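TrwG component of type IV secretion system (Bartonella birtlesii, PDB 4JF8) probably serves as an inner-membrane assembly component of a type IV secretion system, represented here by its VirB8-family, NTF2-like domain. Local coordinates at residues A[73-76]-A[77-81]. Residues are numbered along the deposited sequence; the frame is centred on the assembly and turned at random.
Sequences LLST and AAVQQ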
# COMPACT_ATOMS: atom_id res chain seq x y z
N LEU A 73 -0.94 -1.70 12.09
CA LEU A 73 -2.09 -0.79 12.03
C LEU A 73 -3.41 -1.53 11.88
O LEU A 73 -4.43 -1.15 12.45
CB LEU A 73 -1.88 0.17 10.87
CG LEU A 73 -2.95 1.25 10.69
CD1 LEU A 73 -2.94 2.26 11.82
CD2 LEU A 73 -2.77 1.89 9.32
N LEU A 74 -3.38 -2.61 11.10
CA LEU A 74 -4.59 -3.34 10.74
C LEU A 74 -4.93 -4.46 11.70
O LEU A 74 -5.87 -5.21 11.42
CB LEU A 74 -4.45 -3.87 9.31
CG LEU A 74 -4.23 -2.84 8.19
CD1 LEU A 74 -4.24 -3.58 6.87
CD2 LEU A 74 -5.30 -1.75 8.22
N SER A 75 -4.21 -4.55 12.81
CA SER A 75 -4.41 -5.62 13.81
C SER A 75 -4.93 -5.05 15.11
O SER A 75 -4.48 -4.00 15.55
CB SER A 75 -3.08 -6.29 14.10
OG SER A 75 -2.49 -6.89 12.94
N THR A 76 -5.84 -5.76 15.77
CA THR A 76 -6.20 -5.40 17.14
C THR A 76 -4.98 -5.51 18.02
O THR A 76 -3.98 -6.15 17.66
CB THR A 76 -7.26 -6.33 17.73
OG1 THR A 76 -6.70 -7.66 17.77
CG2 THR A 76 -8.60 -6.28 16.95
N ALA A 77 -5.06 -4.93 19.21
CA ALA A 77 -3.95 -5.00 20.15
C ALA A 77 -3.48 -6.44 20.42
O ALA A 77 -2.29 -6.72 20.43
CB ALA A 77 -4.36 -4.31 21.45
N ALA A 78 -4.42 -7.35 20.60
CA ALA A 78 -4.07 -8.73 20.88
C ALA A 78 -3.35 -9.39 19.69
O ALA A 78 -2.39 -10.15 19.85
CB ALA A 78 -5.27 -9.56 21.28
N VAL A 79 -3.81 -9.07 18.47
CA VAL A 79 -3.18 -9.64 17.28
C VAL A 79 -1.81 -8.98 17.05
O VAL A 79 -0.85 -9.63 16.64
CB VAL A 79 -4.13 -9.55 16.07
CG1 VAL A 79 -3.44 -9.96 14.79
CG2 VAL A 79 -5.34 -10.43 16.30
N GLN A 80 -1.71 -7.68 17.33
CA GLN A 80 -0.41 -7.00 17.33
C GLN A 80 0.60 -7.73 18.18
O GLN A 80 1.73 -7.97 17.74
CB GLN A 80 -0.55 -5.57 17.87
CG GLN A 80 -1.19 -4.59 16.93
CD GLN A 80 -1.36 -3.23 17.55
OE1 GLN A 80 -1.26 -3.05 18.77
NE2 GLN A 80 -1.66 -2.25 16.72
N GLN A 81 0.22 -8.09 19.41
CA GLN A 81 1.17 -8.76 20.30
C GLN A 81 1.64 -10.09 19.72
O GLN A 81 2.82 -10.42 19.81
CB GLN A 81 0.58 -8.95 21.70
CG GLN A 81 0.41 -7.63 22.46
CD GLN A 81 1.74 -7.00 22.77
OE1 GLN A 81 2.62 -7.65 23.38
NE2 GLN A 81 1.94 -5.78 22.34
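T76 is the N-cap of helix 77-85, and its hydroxyl and its carbonyl both reach forward to amides of the first turn. The side-chain bond runs from V79 N to T76 OG1 at 3.3 Å, with an N-H...O angle of 159°. A chi1 of 62° sets OG1 between the backbone N and the carbonyl carbon, close enough to the helix start to accept. The backbone bond is shorter and straighter: Q80 N gives to T76 O at 2.8 Å, opening the helical pattern that Q81 N to A77 O continues.

Van der Waals contacts of the two V79 methyls follow the cap. CG2 lies 3.4 Å from T76 OG1, while V79 CG1 meets S75 CB at 3.8 Å. The Q80 chain runs back past the turn, with CG 3.3 Å from T76 O. Backbone bonds tie L74 and T76 to V166 of strand 164-173, and T76 OG1 donates a weak hydrogen bond to V166 O.

Chemically, the cap occupies the V79 amide, which at the helix start has no hydrogen bond to the i-4 carbonyl, that of S75. Q80 NE2 to A72 O joins helix 77-85 directly to helix 64-73, whereas S75 OG ties the short link between them to T71 O and to Y52 OH of helix 42-57.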